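Local coordinates for protein pyrrolidone-carboxylate peptidase (Deinococcus radiodurans R1, PDB 5Z48) that probably removes N-terminal pyroglutamyl groups from peptides as a cysteine exopeptidase, with pyroglutamate bound in its pocket in this structure, at residues A174-A179 against L189-Q194; E83-G88 against P112-A117; R122-A127 against R202-A207; P4-T9 against P65-L70. One frame throughout, in Å; residues are numbered along the deposited sequence.

Interaction 1 (A174-A179 against L189-Q194)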
loop_
_atom_site.group_PDB
_atom_site.type_symbol
_atom_site.label_atom_id
_atom_site.label_comp_id
_atom_site.label_asym_id
_atom_site.label_seq_id
_atom_site.Cartn_x
_atom_site.Cartn_y
_atom_site.Cartn_z
ATOM N N ALA B 174 -5.159 6.794 12.527
ATOM C CA ALA B 174 -4.544 6.480 13.811
ATOM C C ALA B 174 -3.883 7.727 14.389
ATOM O O ALA B 174 -3.354 8.547 13.645
ATOM C CB ALA B 174 -3.469 5.396 13.610
ATOM N N ASN B 175 -3.915 7.870 15.720
ATOM C CA ASN B 175 -3.010 8.803 16.368
ATOM C C ASN B 175 -1.742 8.055 16.787
ATOM O O ASN B 175 -1.553 6.878 16.445
ATOM C CB ASN B 175 -3.709 9.496 17.537
ATOM C CG ASN B 175 -4.147 8.509 18.644
ATOM O OD1 ASN B 175 -3.779 7.335 18.654
ATOM N ND2 ASN B 175 -4.964 9.006 19.592
ATOM N N ALA B 176 -0.836 8.725 17.531
ATOM C CA ALA B 176 0.412 8.061 17.901
ATOM C C ALA B 176 0.152 6.823 18.751
ATOM O O ALA B 176 0.820 5.792 18.573
ATOM C CB ALA B 176 1.341 9.025 18.651
ATOM N N ALA B 177 -0.802 6.907 19.700
ATOM C CA ALA B 177 -1.044 5.780 20.593
ATOM C C ALA B 177 -1.461 4.544 19.816
ATOM O O ALA B 177 -0.999 3.425 20.117
ATOM C CB ALA B 177 -2.098 6.157 21.640
ATOM N N VAL B 178 -2.330 4.733 18.815
ATOM C CA VAL B 178 -2.767 3.627 17.968
ATOM C C VAL B 178 -1.586 3.063 17.189
ATOM O O VAL B 178 -1.388 1.842 17.126
ATOM C CB VAL B 178 -3.915 4.070 17.033
ATOM C CG1 VAL B 178 -4.232 2.986 16.006
ATOM C CG2 VAL B 178 -5.180 4.351 17.848
ATOM N N ALA B 179 -0.761 3.943 16.605
ATOM C CA ALA B 179 0.355 3.458 15.788
ATOM C C ALA B 179 1.413 2.745 16.637
ATOM O O ALA B 179 2.046 1.783 16.176
ATOM C CB ALA B 179 0.981 4.638 15.009
ATOM N N LEU B 189 1.486 1.815 10.615
ATOM C CA LEU B 189 0.308 2.589 10.234
ATOM C C LEU B 189 0.689 4.028 9.915
ATOM O O LEU B 189 1.453 4.643 10.670
ATOM C CB LEU B 189 -0.722 2.623 11.372
ATOM C CG LEU B 189 -1.420 1.300 11.712
ATOM C CD1 LEU B 189 -2.280 1.563 12.953
ATOM C CD2 LEU B 189 -2.265 0.829 10.499
ATOM N N PRO B 190 0.148 4.635 8.866
ATOM C CA PRO B 190 0.077 6.094 8.835
ATOM C C PRO B 190 -0.613 6.590 10.097
ATOM O O PRO B 190 -1.552 5.959 10.613
ATOM C CB PRO B 190 -0.762 6.400 7.585
ATOM C CG PRO B 190 -0.666 5.162 6.712
ATOM C CD PRO B 190 -0.592 4.026 7.748
ATOM N N TYR B 191 -0.176 7.751 10.595
ATOM C CA TYR B 191 -0.780 8.298 11.799
ATOM C C TYR B 191 -0.684 9.817 11.770
ATOM O O TYR B 191 0.002 10.396 10.929
ATOM C CB TYR B 191 -0.100 7.744 13.069
ATOM C CG TYR B 191 1.234 8.412 13.391
ATOM C CD1 TYR B 191 2.407 8.068 12.702
ATOM C CD2 TYR B 191 1.308 9.396 14.372
ATOM C CE1 TYR B 191 3.619 8.689 13.002
ATOM C CE2 TYR B 191 2.513 10.037 14.666
ATOM C CZ TYR B 191 3.656 9.687 13.985
ATOM O OH TYR B 191 4.819 10.344 14.302
ATOM N N LEU B 192 -1.413 10.462 12.672
ATOM C CA LEU B 192 -1.319 11.910 12.865
ATOM C C LEU B 192 -1.282 12.171 14.358
ATOM O O LEU B 192 -1.941 11.453 15.112
ATOM C CB LEU B 192 -2.522 12.667 12.272
ATOM C CG LEU B 192 -2.572 12.535 10.776
ATOM C CD1 LEU B 192 -3.892 13.136 10.321
ATOM C CD2 LEU B 192 -1.391 13.235 10.138
ATOM N N PRO B 193 -0.533 13.167 14.825
ATOM C CA PRO B 193 -0.653 13.528 16.241
ATOM C C PRO B 193 -2.099 13.857 16.559
ATOM O O PRO B 193 -2.828 14.408 15.722
ATOM C CB PRO B 193 0.228 14.777 16.382
ATOM C CG PRO B 193 1.245 14.629 15.203
ATOM C CD PRO B 193 0.376 14.077 14.108
ATOM N N GLN B 194 -2.503 13.565 17.802
ATOM C CA GLN B 194 -3.893 13.817 18.168
ATOM C C GLN B 194 -4.288 15.279 17.936
ATOM O O GLN B 194 -5.428 15.561 17.552
ATOM C CB GLN B 194 -4.150 13.411 19.630
ATOM C CG GLN B 194 -5.604 13.648 20.035
ATOM C CD GLN B 194 -6.545 12.728 19.266
ATOM O OE1 GLN B 194 -6.302 11.528 19.184
ATOM N NE2 GLN B 194 -7.624 13.296 18.704
HETATM O O HOH W 1 -4.083 5.549 9.990
HETATM O O HOH W 2 -0.957 11.427 19.041
HETATM O O HOH W 3 2.562 1.505 13.456
#
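An N-capped helix start packs here on an extended loop: Asn175 caps helix 176-180 and reaches across to Gln194, the first residue of helix 194-211. Asn175 CG sits between its own N and carbonyl carbon (chi1 62°), which keeps the amide near the start of the helix. Asn175 OD1 accepts from Val178 N at 3.0 Å. Asn175 ND2 donates to Gln194 OE1 at 2.9 Å, with that oxygen close to the Asn175 amide plane. The two amide planes stand 90° apart. ND2 also bonds Asp19 of the loop before helix 21-29. An alanine in place of Asn175 would probably leave Val178 N and Gln194 OE1 without these partners and weaken the hold between the two helix starts. Backbone contact is brief: Leu192 N donates to Ala174 O at 2.9 Å. One water accepts from both Ala176 N and Gln194 N, and another joins Ala174 N to Pro190 O. On the apolar side, alanine methyls meet Tyr191 and Leu189. Ala179 CB lies 3.8 Å from Tyr191 CB and also touches CG at the root of the ring. Leu189 CD1 meets Val178 CG1 at 3.9 Å and Ala174 CB at 4.1 Å. The Tyr191 hydroxyl leaves the contact and bonds Glu196 of the second subunit, whose Leu192 packs on Tyr191. The Asn175 OD1 bond to the third residue along is typical of a helix N-cap.

Interaction 2 (E83-G88 against P112-A117)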
loop_
_atom_site.group_PDB
_atom_site.type_symbol
_atom_site.label_atom_id
_atom_site.label_comp_id
_atom_site.label_asym_id
_atom_site.label_seq_id
_atom_site.Cartn_x
_atom_site.Cartn_y
_atom_site.Cartn_z
ATOM N N GLU B 83 -17.269 10.528 4.652
ATOM C CA GLU B 83 -17.997 9.426 4.021
ATOM C C GLU B 83 -19.141 9.944 3.176
ATOM O O GLU B 83 -20.003 10.703 3.653
ATOM C CB GLU B 83 -18.541 8.449 5.086
ATOM C CG GLU B 83 -17.409 7.781 5.857
ATOM C CD GLU B 83 -16.444 6.973 5.005
ATOM O OE1 GLU B 83 -16.755 6.656 3.818
ATOM O OE2 GLU B 83 -15.321 6.694 5.529
ATOM N N ARG B 84 -19.179 9.521 1.907
ATOM C CA ARG B 84 -20.270 9.950 1.046
ATOM C C ARG B 84 -21.553 9.213 1.326
ATOM O O ARG B 84 -22.630 9.767 1.083
ATOM C CB ARG B 84 -19.865 9.771 -0.426
ATOM C CG ARG B 84 -20.896 10.405 -1.387
ATOM C CD ARG B 84 -20.571 10.139 -2.879
ATOM N NE ARG B 84 -19.286 10.714 -3.291
ATOM C CZ ARG B 84 -19.139 11.933 -3.814
ATOM N NH1 ARG B 84 -20.190 12.767 -3.911
ATOM N NH2 ARG B 84 -17.933 12.321 -4.253
ATOM N N VAL B 85 -21.472 7.948 1.746
ATOM C CA VAL B 85 -22.654 7.078 1.727
ATOM C C VAL B 85 -22.602 6.089 2.886
ATOM O O VAL B 85 -21.564 5.488 3.188
ATOM C CB VAL B 85 -22.785 6.391 0.350
ATOM C CG1 VAL B 85 -21.550 5.555 0.057
ATOM C CG2 VAL B 85 -24.065 5.581 0.270
ATOM N N GLY B 86 -23.755 5.926 3.531
ATOM C CA GLY B 86 -23.952 4.868 4.516
ATOM C C GLY B 86 -24.808 3.778 3.892
ATOM O O GLY B 86 -25.888 4.046 3.383
ATOM N N VAL B 87 -24.314 2.535 3.943
ATOM C CA VAL B 87 -24.966 1.403 3.283
ATOM C C VAL B 87 -25.704 0.557 4.319
ATOM O O VAL B 87 -25.210 0.344 5.432
ATOM C CB VAL B 87 -23.916 0.563 2.533
ATOM C CG1 VAL B 87 -24.525 -0.716 1.971
ATOM C CG2 VAL B 87 -23.265 1.383 1.414
ATOM N N GLY B 88 -26.898 0.097 3.955
ATOM C CA GLY B 88 -27.790 -0.607 4.888
ATOM C C GLY B 88 -27.433 -2.069 5.102
ATOM O O GLY B 88 -28.316 -2.938 5.075
ATOM N N PRO B 112 -34.282 1.980 2.584
ATOM C CA PRO B 112 -33.386 2.120 1.422
ATOM C C PRO B 112 -32.095 1.331 1.569
ATOM O O PRO B 112 -31.564 1.138 2.668
ATOM C CB PRO B 112 -33.091 3.630 1.370
ATOM C CG PRO B 112 -34.372 4.262 2.001
ATOM C CD PRO B 112 -34.670 3.307 3.126
ATOM N N ALA B 113 -31.543 0.942 0.413
ATOM C CA ALA B 113 -30.239 0.289 0.399
ATOM C C ALA B 113 -29.140 1.162 0.986
ATOM O O ALA B 113 -28.145 0.643 1.522
ATOM C CB ALA B 113 -29.880 -0.101 -1.037
ATOM N N ALA B 114 -29.270 2.488 0.861
ATOM C CA ALA B 114 -28.258 3.396 1.352
ATOM C C ALA B 114 -28.868 4.776 1.572
ATOM O O ALA B 114 -29.948 5.092 1.062
ATOM C CB ALA B 114 -27.100 3.503 0.363
ATOM N N TYR B 115 -28.127 5.608 2.327
ATOM C CA TYR B 115 -28.393 7.042 2.436
ATOM C C TYR B 115 -27.129 7.816 2.090
ATOM O O TYR B 115 -26.048 7.487 2.590
ATOM C CB TYR B 115 -28.851 7.410 3.874
ATOM C CG TYR B 115 -30.250 7.025 4.191
ATOM C CD1 TYR B 115 -30.576 5.759 4.733
ATOM C CD2 TYR B 115 -31.293 7.924 3.991
ATOM C CE1 TYR B 115 -31.880 5.424 5.054
ATOM C CE2 TYR B 115 -32.606 7.600 4.313
ATOM C CZ TYR B 115 -32.905 6.342 4.840
ATOM O OH TYR B 115 -34.201 6.059 5.141
ATOM N N LEU B 116 -27.242 8.827 1.230
ATOM C CA LEU B 116 -26.118 9.750 1.048
ATOM C C LEU B 116 -25.994 10.685 2.250
ATOM O O LEU B 116 -26.986 11.227 2.753
ATOM C CB LEU B 116 -26.288 10.552 -0.251
ATOM C CG LEU B 116 -26.392 9.723 -1.532
ATOM C CD1 LEU B 116 -26.563 10.713 -2.696
ATOM C CD2 LEU B 116 -25.124 8.897 -1.649
ATOM N N ALA B 117 -24.749 10.920 2.674
ATOM C CA ALA B 117 -24.512 11.935 3.698
ATOM C C ALA B 117 -25.002 13.287 3.199
ATOM O O ALA B 117 -24.927 13.597 1.996
ATOM C CB ALA B 117 -23.010 12.009 4.001
HETATM O O HOH W 4 -23.124 12.430 0.121
#
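Val85 and Leu116 face each other as a non-hydrogen-bonded pair between two antiparallel strands of the mixed sheet, 80-90 and 114-116. Val85 CG2 is anti to the backbone N, which brings it to 3.7 Å from Ala114 CB. Leu116 reaches back with one branch: Leu116 CD2 lies 4.0 Å from Val85 CB. Val87 and Ala114 point to this same face. On this face Leu116 packs on Ala113, and Ala114 on Ala114, of the third subunit. Tyr115 points to the other face, and its ring leads away to helix 145-159, edge-to-face with Tyr151 and bonded through OH to His155. The end of the Glu83 side chain also leads away from the partner strand. Its OE2 is hydrogen-bonded to His171 and forms a salt bridge with Arg77; its OE1 is hydrogen-bonded to Ser138, consistent with a probable active-site role. The strands run at 168°, nearly antiparallel. Gly86 and Tyr115 exchange two backbone bonds, and Gly88 N donates to Ala113 O at 2.8 Å. At the other end Arg84 O accepts from Ala117 N, which lies above its carbonyl plane, and from a water that also donates to Ala117 O. Beside them Ala117 CB lies 3.3 Å from Glu83 O.

Interaction 3 (R122-A127 against R202-A207)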
loop_
_atom_site.group_PDB
_atom_site.type_symbol
_atom_site.label_atom_id
_atom_site.label_comp_id
_atom_site.label_asym_id
_atom_site.label_seq_id
_atom_site.Cartn_x
_atom_site.Cartn_y
_atom_site.Cartn_z
ATOM N N ARG B 122 -18.016 19.481 -0.110
ATOM C CA ARG B 122 -16.971 20.291 -0.748
ATOM C C ARG B 122 -16.579 21.484 0.116
ATOM O O ARG B 122 -15.388 21.838 0.160
ATOM C CB ARG B 122 -17.392 20.746 -2.147
ATOM C CG ARG B 122 -17.600 19.593 -3.140
ATOM C CD ARG B 122 -16.316 18.851 -3.525
ATOM N NE ARG B 122 -16.624 17.581 -4.223
ATOM C CZ ARG B 122 -15.694 16.690 -4.558
ATOM N NH1 ARG B 122 -14.406 16.923 -4.290
ATOM N NH2 ARG B 122 -16.032 15.539 -5.110
ATOM N N ALA B 123 -17.523 22.066 0.864
ATOM C CA ALA B 123 -17.179 23.169 1.759
ATOM C C ALA B 123 -16.244 22.706 2.867
ATOM O O ALA B 123 -15.346 23.446 3.290
ATOM C CB ALA B 123 -18.447 23.752 2.360
ATOM N N ILE B 124 -16.438 21.480 3.364
ATOM C CA ILE B 124 -15.520 20.979 4.385
ATOM C C ILE B 124 -14.129 20.749 3.798
ATOM O O ILE B 124 -13.121 21.137 4.408
ATOM C CB ILE B 124 -16.077 19.693 5.022
ATOM C CG1 ILE B 124 -17.395 19.976 5.771
ATOM C CG2 ILE B 124 -15.032 19.074 5.991
ATOM C CD1 ILE B 124 -18.174 18.661 6.134
ATOM N N LEU B 125 -14.048 20.108 2.623
ATOM C CA LEU B 125 -12.737 19.911 1.991
ATOM C C LEU B 125 -12.021 21.229 1.784
ATOM O O LEU B 125 -10.801 21.328 1.997
ATOM C CB LEU B 125 -12.901 19.190 0.647
ATOM C CG LEU B 125 -13.353 17.719 0.728
ATOM C CD1 LEU B 125 -13.256 17.086 -0.653
ATOM C CD2 LEU B 125 -12.674 16.830 1.772
ATOM N N ALA B 126 -12.762 22.267 1.399
ATOM C CA ALA B 126 -12.139 23.562 1.147
ATOM C C ALA B 126 -11.657 24.189 2.451
ATOM O O ALA B 126 -10.583 24.799 2.506
ATOM C CB ALA B 126 -13.109 24.508 0.429
ATOM N N ALA B 127 -12.447 24.034 3.520
ATOM C CA ALA B 127 -12.007 24.568 4.809
ATOM C C ALA B 127 -10.757 23.847 5.308
ATOM O O ALA B 127 -9.826 24.481 5.833
ATOM C CB ALA B 127 -13.144 24.455 5.834
ATOM N N ARG B 202 -12.464 19.911 14.366
ATOM C CA ARG B 202 -12.908 21.274 14.685
ATOM C C ARG B 202 -13.170 22.074 13.410
ATOM O O ARG B 202 -14.208 22.735 13.276
ATOM C CB ARG B 202 -11.851 21.983 15.529
ATOM C CG ARG B 202 -12.303 23.407 15.907
ATOM C CD ARG B 202 -11.277 24.185 16.690
ATOM N NE ARG B 202 -11.754 25.546 16.977
ATOM C CZ ARG B 202 -11.428 26.245 18.065
ATOM N NH1 ARG B 202 -10.637 25.703 18.985
ATOM N NH2 ARG B 202 -11.903 27.483 18.246
ATOM N N VAL B 203 -12.241 22.015 12.454
ATOM C CA VAL B 203 -12.399 22.750 11.198
ATOM C C VAL B 203 -13.628 22.256 10.430
ATOM O O VAL B 203 -14.384 23.067 9.859
ATOM C CB VAL B 203 -11.090 22.660 10.375
ATOM C CG1 VAL B 203 -11.235 23.231 8.948
ATOM C CG2 VAL B 203 -10.019 23.447 11.094
ATOM N N ALA B 204 -13.865 20.942 10.428
ATOM C CA ALA B 204 -15.071 20.411 9.794
ATOM C C ALA B 204 -16.313 20.927 10.485
ATOM O O ALA B 204 -17.269 21.326 9.811
ATOM C CB ALA B 204 -15.047 18.875 9.772
ATOM N N ALA B 205 -16.318 20.908 11.836
ATOM C CA ALA B 205 -17.476 21.405 12.594
ATOM C C ALA B 205 -17.763 22.866 12.259
ATOM O O ALA B 205 -18.927 23.256 12.044
ATOM C CB ALA B 205 -17.216 21.254 14.086
ATOM N N GLU B 206 -16.709 23.680 12.169
ATOM C CA GLU B 206 -16.874 25.100 11.878
ATOM C C GLU B 206 -17.435 25.306 10.475
ATOM O O GLU B 206 -18.284 26.190 10.261
ATOM C CB GLU B 206 -15.517 25.819 12.048
ATOM C CG GLU B 206 -14.975 25.773 13.486
ATOM C CD GLU B 206 -13.539 26.292 13.672
ATOM O OE1 GLU B 206 -12.786 26.360 12.677
ATOM O OE2 GLU B 206 -13.176 26.624 14.831
ATOM N N ALA B 207 -16.988 24.496 9.519
ATOM C CA ALA B 207 -17.492 24.652 8.151
ATOM C C ALA B 207 -18.964 24.237 8.059
ATOM O O ALA B 207 -19.752 24.880 7.351
ATOM C CB ALA B 207 -16.655 23.850 7.149
#
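Ile124 CG2 is held anti to the backbone N, and this branch meets Ala204 CB at 3.8 Å. Ile124 CG1 is anti to the carbonyl carbon (chi1 -64°) and reaches Ala207 CB at 4.2 Å. Val203 likewise has CG1 anti to its backbone N (chi1 172°). Val203 CG1 lies 3.6 Å from Ala127 O and 3.9 Å from Ala127 CB. Ala127 CB also touches Ala207 CB at 3.8 Å. Ala207 CB is therefore met by both Ile124 and Ala127, about one turn apart on their helix. Ala207 CB also lies 4.1 Å from Ala123 O. Alanines on both sides let the backbones come near: the local helix axes pass 8.8 Å apart, crossing at 132°. The closest CA pair is Ile124 with Ala204. The contact between these segments is apolar. Trp128, the next residue on helix 121-130, continues the packing onto Val203 and Ala204. Ile124 also touches Ile208 of the partner helix and Leu82 of strand 80-90. Both helices thus meet next to the central sheet, with Leu125 of helix 121-130 reaching strands 80-90 and 135-138.

Interaction 4 (P4-T9 against P65-L70)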
loop_
_atom_site.group_PDB
_atom_site.type_symbol
_atom_site.label_atom_id
_atom_site.label_comp_id
_atom_site.label_asym_id
_atom_site.label_seq_id
_atom_site.Cartn_x
_atom_site.Cartn_y
_atom_site.Cartn_z
ATOM N N PRO B 4 -28.594 26.718 18.435
ATOM C CA PRO B 4 -28.367 25.503 17.629
ATOM C C PRO B 4 -27.215 24.666 18.152
ATOM O O PRO B 4 -26.185 25.187 18.576
ATOM C CB PRO B 4 -28.071 26.040 16.221
ATOM C CG PRO B 4 -27.658 27.467 16.433
ATOM C CD PRO B 4 -28.374 27.956 17.666
ATOM N N THR B 5 -27.401 23.355 18.111
ATOM C CA THR B 5 -26.420 22.408 18.614
ATOM C C THR B 5 -25.866 21.578 17.471
ATOM O O THR B 5 -26.633 21.030 16.674
ATOM C CB THR B 5 -27.053 21.452 19.619
ATOM O OG1 THR B 5 -27.526 22.217 20.737
ATOM C CG2 THR B 5 -26.061 20.360 20.078
ATOM N N LEU B 6 -24.545 21.465 17.403
ATOM C CA LEU B 6 -23.935 20.450 16.547
ATOM C C LEU B 6 -23.653 19.236 17.427
ATOM O O LEU B 6 -22.959 19.345 18.453
ATOM C CB LEU B 6 -22.660 20.960 15.874
ATOM C CG LEU B 6 -21.978 19.898 14.974
ATOM C CD1 LEU B 6 -21.483 20.499 13.669
ATOM C CD2 LEU B 6 -20.823 19.264 15.673
ATOM N N LEU B 7 -24.250 18.089 17.074
ATOM C CA LEU B 7 -23.973 16.844 17.794
ATOM C C LEU B 7 -22.700 16.224 17.246
ATOM O O LEU B 7 -22.626 15.939 16.059
ATOM C CB LEU B 7 -25.149 15.871 17.648
ATOM C CG LEU B 7 -24.923 14.457 18.222
ATOM C CD1 LEU B 7 -24.728 14.531 19.724
ATOM C CD2 LEU B 7 -26.134 13.536 17.893
ATOM N N LEU B 8 -21.700 16.014 18.103
ATOM C CA LEU B 8 -20.410 15.452 17.708
ATOM C C LEU B 8 -20.213 14.144 18.448
ATOM O O LEU B 8 -20.290 14.125 19.664
ATOM C CB LEU B 8 -19.290 16.432 18.061
ATOM C CG LEU B 8 -17.857 15.910 17.880
ATOM C CD1 LEU B 8 -17.579 15.503 16.406
ATOM C CD2 LEU B 8 -16.856 16.972 18.323
ATOM N N THR B 9 -20.018 13.024 17.722
ATOM C CA THR B 9 -19.789 11.760 18.429
ATOM C C THR B 9 -18.432 11.167 18.060
ATOM O O THR B 9 -17.892 11.431 16.990
ATOM C CB THR B 9 -20.895 10.731 18.146
ATOM O OG1 THR B 9 -20.875 10.322 16.762
ATOM C CG2 THR B 9 -22.259 11.317 18.422
ATOM N N PRO B 65 -30.514 18.202 17.279
ATOM C CA PRO B 65 -29.391 19.017 16.804
ATOM C C PRO B 65 -29.685 19.615 15.439
ATOM O O PRO B 65 -30.463 19.068 14.658
ATOM C CB PRO B 65 -28.229 18.020 16.742
ATOM C CG PRO B 65 -28.904 16.660 16.546
ATOM C CD PRO B 65 -30.237 16.758 17.264
ATOM N N GLY B 66 -29.045 20.756 15.164
ATOM C CA GLY B 66 -29.104 21.361 13.848
ATOM C C GLY B 66 -28.137 20.791 12.847
ATOM O O GLY B 66 -28.267 21.106 11.662
ATOM N N ALA B 67 -27.185 19.974 13.294
ATOM C CA ALA B 67 -26.224 19.299 12.433
ATOM C C ALA B 67 -25.624 18.162 13.230
ATOM O O ALA B 67 -25.582 18.223 14.467
ATOM C CB ALA B 67 -25.125 20.267 11.983
ATOM N N VAL B 68 -25.162 17.118 12.519
ATOM C CA VAL B 68 -24.665 15.891 13.145
ATOM C C VAL B 68 -23.346 15.510 12.486
ATOM O O VAL B 68 -23.294 15.260 11.267
ATOM C CB VAL B 68 -25.685 14.738 13.035
ATOM C CG1 VAL B 68 -25.156 13.445 13.642
ATOM C CG2 VAL B 68 -27.037 15.158 13.646
ATOM N N LEU B 69 -22.277 15.467 13.289
ATOM C CA LEU B 69 -20.942 15.043 12.853
ATOM C C LEU B 69 -20.524 13.783 13.619
ATOM O O LEU B 69 -20.128 13.846 14.787
ATOM C CB LEU B 69 -19.926 16.185 13.027
ATOM C CG LEU B 69 -18.509 15.884 12.493
ATOM C CD1 LEU B 69 -18.507 15.462 11.041
ATOM C CD2 LEU B 69 -17.637 17.143 12.626
ATOM N N LEU B 70 -20.614 12.616 12.975
ATOM C CA LEU B 70 -20.220 11.355 13.581
ATOM C C LEU B 70 -18.767 11.072 13.188
ATOM O O LEU B 70 -18.424 11.204 11.998
ATOM C CB LEU B 70 -21.117 10.239 13.056
ATOM C CG LEU B 70 -22.635 10.505 13.102
ATOM C CD1 LEU B 70 -23.316 9.360 12.266
ATOM C CD2 LEU B 70 -23.183 10.524 14.503
#
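Leu6 and Leu69 cross on one face of a parallel strand pair, 5-11 with 67-73, at the centre of the alpha/beta sheet. The Leu69 side chain starts at CB, which lies 4.2 Å from Leu6 CD2 and 4.1 Å from Leu7 O. Leu69 CG, anti to the backbone N (chi1 -175°), meets Leu8 CD1 at 4.0 Å. Farther out, Leu69 CD2 lies 4.1 Å from Leu8 CD1. Leu8 and Leu69 lie side by side and point the same way. Leu6 CD1 touches Ala67 CB on this face. On the other face Leu7 CB packs on Pro65 CB at 3.9 Å. There Thr9 and Leu70 also lie side by side, with Thr9 OG1 3.2 Å from Leu70 CD2. The local strand axes differ by 14° in direction. Leu7 takes part in two bonds: Leu7 N donates to Ala67 O, and Leu7 O accepts from Leu69 N at 2.8 Å. Thr9 N and Gly66 N add one bond each, to Leu69 O and Thr5 O. Strands 38-45 and 167-172 flank the pair. Helix 194-211 covers the face of Leu6, Ala67, Leu8 and Leu69, while helix 49-63 covers that of Leu7, Val68 and Leu70.

In the fold
Interactions 2 and 4 belong to one mixed sheet, their centres 18 Å apart without touching. Interaction 2 supplies Glu83, whose side chain is about 3 Å from that of His171 and about 7 Å from that of Cys146, the other probable active-site residues. The Leu70 side chain of interaction 4 is about 7 Å from that of Cys146. Interaction 3 packs on interaction 4, with Ala204 CB 4.2 Å from Leu69 CD2. It also meets interaction 2, where Arg84 and Arg122 bring like charges together; both form salt bridges with Asp104 of the third subunit. Interaction 1 lies apart, touching none of the others. Its Val178 side chain is about 9 Å from the bound pyroglutamate, as is that of Thr9.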